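PDB 6GWI: putrescine aminotransferase from Halomonas elongata DSM 2581, which probably catalyses the pyridoxal-5'-phosphate-dependent transfer of amino groups from amine donors such as putrescine to carbonyl acceptors, as a class-III aminotransferase. Local coordinates for residues B[397-410]-B[438-450]. Numbering follows the deposited sequence.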
# COMPACT_ATOMS: atom_id res chain seq x y z
N ALA B 397 -2.99 -14.13 30.40
CA ALA B 397 -1.62 -14.35 30.84
C ALA B 397 -0.63 -13.69 29.89
O ALA B 397 0.34 -13.06 30.33
CB ALA B 397 -1.34 -15.85 30.94
N GLY B 398 -0.85 -13.83 28.58
CA GLY B 398 0.10 -13.28 27.62
C GLY B 398 0.11 -11.76 27.61
O GLY B 398 1.18 -11.14 27.60
N ASN B 399 -1.07 -11.14 27.62
CA ASN B 399 -1.13 -9.68 27.65
C ASN B 399 -0.52 -9.13 28.94
O ASN B 399 0.13 -8.08 28.93
CB ASN B 399 -2.57 -9.20 27.51
CG ASN B 399 -3.17 -9.53 26.16
OD1 ASN B 399 -2.45 -9.88 25.22
ND2 ASN B 399 -4.48 -9.42 26.05
N LEU B 400 -0.73 -9.82 30.06
CA LEU B 400 -0.13 -9.40 31.32
C LEU B 400 1.39 -9.47 31.24
O LEU B 400 2.09 -8.53 31.63
CB LEU B 400 -0.65 -10.25 32.47
CG LEU B 400 -0.04 -9.94 33.85
CD1 LEU B 400 -0.27 -8.49 34.23
CD2 LEU B 400 -0.63 -10.87 34.90
N CYS B 401 1.92 -10.59 30.75
CA CYS B 401 3.36 -10.70 30.56
C CYS B 401 3.88 -9.62 29.63
O CYS B 401 4.94 -9.03 29.87
CB CYS B 401 3.72 -12.09 30.02
SG CYS B 401 5.49 -12.41 29.97
N ARG B 402 3.14 -9.35 28.54
CA ARG B 402 3.53 -8.30 27.60
C ARG B 402 3.63 -6.94 28.27
O ARG B 402 4.60 -6.20 28.06
CB ARG B 402 2.53 -8.26 26.45
CG ARG B 402 2.72 -7.11 25.47
CD ARG B 402 1.45 -6.88 24.67
NE ARG B 402 0.39 -6.32 25.52
CZ ARG B 402 -0.90 -6.32 25.21
NH1 ARG B 402 -1.31 -6.87 24.07
NH2 ARG B 402 -1.77 -5.78 26.05
N ASP B 403 2.61 -6.57 29.05
CA ASP B 403 2.61 -5.27 29.70
C ASP B 403 3.69 -5.19 30.78
O ASP B 403 4.30 -4.14 30.98
CB ASP B 403 1.24 -4.97 30.30
CG ASP B 403 0.15 -4.94 29.25
OD1 ASP B 403 0.47 -4.74 28.06
OD2 ASP B 403 -1.04 -5.10 29.61
N LEU B 404 3.93 -6.30 31.48
CA LEU B 404 4.99 -6.32 32.48
C LEU B 404 6.37 -6.25 31.83
O LEU B 404 7.30 -5.69 32.42
CB LEU B 404 4.88 -7.57 33.35
CG LEU B 404 3.73 -7.56 34.37
CD1 LEU B 404 3.63 -8.91 35.06
CD2 LEU B 404 3.92 -6.45 35.40
N CYS B 405 6.53 -6.83 30.63
CA CYS B 405 7.79 -6.68 29.91
C CYS B 405 8.05 -5.22 29.57
O CYS B 405 9.14 -4.69 29.82
CB CYS B 405 7.77 -7.53 28.64
SG CYS B 405 8.08 -9.27 28.96
N PHE B 406 7.04 -4.54 29.02
CA PHE B 406 7.20 -3.13 28.68
C PHE B 406 7.53 -2.31 29.91
O PHE B 406 8.39 -1.42 29.88
CB PHE B 406 5.93 -2.62 28.00
CG PHE B 406 6.04 -1.20 27.51
CD1 PHE B 406 5.59 -0.15 28.29
CD2 PHE B 406 6.61 -0.92 26.28
CE1 PHE B 406 5.69 1.16 27.85
CE2 PHE B 406 6.71 0.38 25.83
CZ PHE B 406 6.26 1.42 26.62
N ALA B 407 6.84 -2.60 31.03
CA ALA B 407 7.12 -1.90 32.28
C ALA B 407 8.54 -2.14 32.76
O ALA B 407 9.13 -1.27 33.42
CB ALA B 407 6.12 -2.33 33.35
N ASN B 408 9.12 -3.30 32.46
CA ASN B 408 10.51 -3.58 32.82
C ASN B 408 11.50 -3.13 31.75
O ASN B 408 12.71 -3.32 31.93
CB ASN B 408 10.71 -5.09 33.07
CG ASN B 408 10.31 -5.50 34.48
OD1 ASN B 408 11.07 -5.31 35.43
ND2 ASN B 408 9.14 -6.10 34.62
N GLY B 409 11.03 -2.54 30.66
CA GLY B 409 11.91 -2.04 29.63
C GLY B 409 12.17 -2.97 28.46
O GLY B 409 13.25 -2.90 27.87
N LEU B 410 11.21 -3.83 28.11
CA LEU B 410 11.38 -4.73 26.98
C LEU B 410 10.09 -4.80 26.18
O LEU B 410 9.01 -5.02 26.74
CB LEU B 410 11.77 -6.14 27.44
CG LEU B 410 11.83 -7.21 26.35
CD1 LEU B 410 12.91 -6.90 25.32
CD2 LEU B 410 12.08 -8.58 26.97
N LEU B 438 15.35 -9.47 31.31
CA LEU B 438 14.11 -8.70 31.46
C LEU B 438 12.90 -9.59 31.25
O LEU B 438 11.88 -9.45 31.94
CB LEU B 438 14.09 -7.53 30.48
CG LEU B 438 15.09 -6.40 30.73
CD1 LEU B 438 15.11 -5.45 29.54
CD2 LEU B 438 14.74 -5.66 32.01
N ALA B 439 12.98 -10.51 30.28
CA ALA B 439 11.89 -11.46 30.07
C ALA B 439 11.63 -12.27 31.34
O ALA B 439 10.48 -12.41 31.77
CB ALA B 439 12.24 -12.39 28.90
N ARG B 440 12.69 -12.80 31.95
CA ARG B 440 12.51 -13.63 33.14
C ARG B 440 11.90 -12.83 34.28
O ARG B 440 11.02 -13.32 35.00
CB ARG B 440 13.86 -14.20 33.59
CG ARG B 440 13.76 -15.22 34.71
CD ARG B 440 15.13 -15.73 35.12
NE ARG B 440 15.85 -16.36 34.01
CZ ARG B 440 15.78 -17.64 33.67
NH1 ARG B 440 15.00 -18.48 34.34
NH2 ARG B 440 16.49 -18.08 32.64
N ARG B 441 12.34 -11.58 34.45
CA ARG B 441 11.76 -10.72 35.47
C ARG B 441 10.26 -10.54 35.26
O ARG B 441 9.47 -10.62 36.21
CB ARG B 441 12.48 -9.37 35.47
CG ARG B 441 12.16 -8.47 36.65
CD ARG B 441 13.13 -7.29 36.72
NE ARG B 441 14.52 -7.75 36.74
CZ ARG B 441 15.57 -7.00 36.40
NH1 ARG B 441 15.39 -5.74 36.00
NH2 ARG B 441 16.79 -7.51 36.46
N ALA B 442 9.85 -10.30 34.01
CA ALA B 442 8.43 -10.16 33.71
C ALA B 442 7.70 -11.48 33.90
O ALA B 442 6.55 -11.50 34.38
CB ALA B 442 8.24 -9.64 32.28
N LEU B 443 8.33 -12.59 33.54
CA LEU B 443 7.72 -13.89 33.77
C LEU B 443 7.54 -14.15 35.26
O LEU B 443 6.48 -14.63 35.69
CB LEU B 443 8.56 -14.99 33.13
CG LEU B 443 8.59 -15.05 31.60
CD1 LEU B 443 9.70 -15.99 31.16
CD2 LEU B 443 7.26 -15.49 31.04
N ASP B 444 8.56 -13.83 36.06
CA ASP B 444 8.43 -13.94 37.51
C ASP B 444 7.23 -13.15 38.01
O ASP B 444 6.40 -13.66 38.77
CB ASP B 444 9.70 -13.45 38.19
CG ASP B 444 10.90 -14.34 37.92
OD1 ASP B 444 10.71 -15.49 37.47
OD2 ASP B 444 12.04 -13.89 38.17
N GLU B 445 7.12 -11.88 37.59
CA GLU B 445 6.03 -11.04 38.06
C GLU B 445 4.69 -11.50 37.52
O GLU B 445 3.66 -11.36 38.20
CB GLU B 445 6.29 -9.58 37.68
CG GLU B 445 7.46 -8.95 38.44
CD GLU B 445 8.05 -7.73 37.76
OE1 GLU B 445 7.62 -7.39 36.63
OE2 GLU B 445 8.96 -7.10 38.35
N THR B 446 4.67 -12.06 36.30
CA THR B 446 3.43 -12.61 35.76
C THR B 446 2.96 -13.81 36.58
O THR B 446 1.79 -13.89 36.97
CB THR B 446 3.63 -13.02 34.30
OG1 THR B 446 4.04 -11.88 33.53
CG2 THR B 446 2.35 -13.60 33.72
N ALA B 447 3.87 -14.75 36.85
CA ALA B 447 3.49 -15.94 37.60
C ALA B 447 2.99 -15.59 38.99
O ALA B 447 2.00 -16.16 39.46
CB ALA B 447 4.68 -16.90 37.68
N ARG B 448 3.66 -14.65 39.67
CA ARG B 448 3.22 -14.27 41.00
C ARG B 448 1.82 -13.68 40.98
O ARG B 448 0.97 -14.03 41.81
CB ARG B 448 4.21 -13.28 41.65
CG ARG B 448 5.34 -13.98 42.41
CD ARG B 448 6.24 -13.01 43.18
NE ARG B 448 6.93 -12.00 42.38
CZ ARG B 448 8.19 -12.09 41.95
NH1 ARG B 448 8.92 -13.16 42.22
NH2 ARG B 448 8.71 -11.10 41.25
N GLN B 449 1.55 -12.78 40.02
CA GLN B 449 0.25 -12.11 40.00
C GLN B 449 -0.90 -13.06 39.70
O GLN B 449 -2.00 -12.87 40.22
CB GLN B 449 0.26 -10.99 38.95
CG GLN B 449 -1.09 -10.30 38.82
CD GLN B 449 -1.02 -8.98 38.09
OE1 GLN B 449 0.04 -8.34 38.03
NE2 GLN B 449 -2.15 -8.55 37.54
N LEU B 450 -0.68 -14.08 38.87
CA LEU B 450 -1.76 -15.00 38.53
C LEU B 450 -1.95 -16.12 39.54
O LEU B 450 -2.98 -16.80 39.50
CB LEU B 450 -1.51 -15.60 37.14
CG LEU B 450 -1.63 -14.63 35.97
CD1 LEU B 450 -1.15 -15.28 34.69
CD2 LEU B 450 -3.07 -14.15 35.81
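Ala442 packs its methyl against Cys405 and Leu404, where the two backbones come nearest: its CB lies 3.3 Å from Cys405 SG. One turn along, Thr446 fits as a knob into the hole formed by Ala397, Leu400, Cys401 and Leu404. Its hydroxyl, set beside its own backbone N (chi1 -59°), bonds back to Ala442 O at an OG1–O distance of 2.7 Å; this satisfies the buried group while OG1 still rests against Cys401 CA and Leu404 CD1. Cys401 SG, on the buried flank, meets Leu443 CD2. Small residues at the crossing, Ala442, Cys401 and Cys405, are consistent with the 8.5 Å approach of the axes of 397-407 and 438-450, whose N-to-C directions lie 131° apart, nearer antiparallel than parallel. Together these helices lie on one side of the antiparallel sheet of the C-terminal part of this fold type I aminotransferase, Cys401 and Leu443 both touching Leu381 of strand 376-381, outside the cofactor pocket. At one end Leu400 CD2 lies against the amide of Gln449, 3.7 Å from its CD. At the other, Leu438 sets its methyls against the Schellman turn at Gly409, CD2 at Asn408 O, CD1 at Gly409 O and Leu410 CB. Asn408 forms the polar edge: ND2 donates to Leu404 O (2.9 Å) and to Glu445 OE1 (2.8 Å), which lies in the amide plane but is met, on its syn side, 24° out of the carboxylate plane, while OD1 rests on Arg441 CD. A leucine in its place would probably leave Glu445 without this amide mate and the last helical turn without its side-chain clasp on Leu404 O.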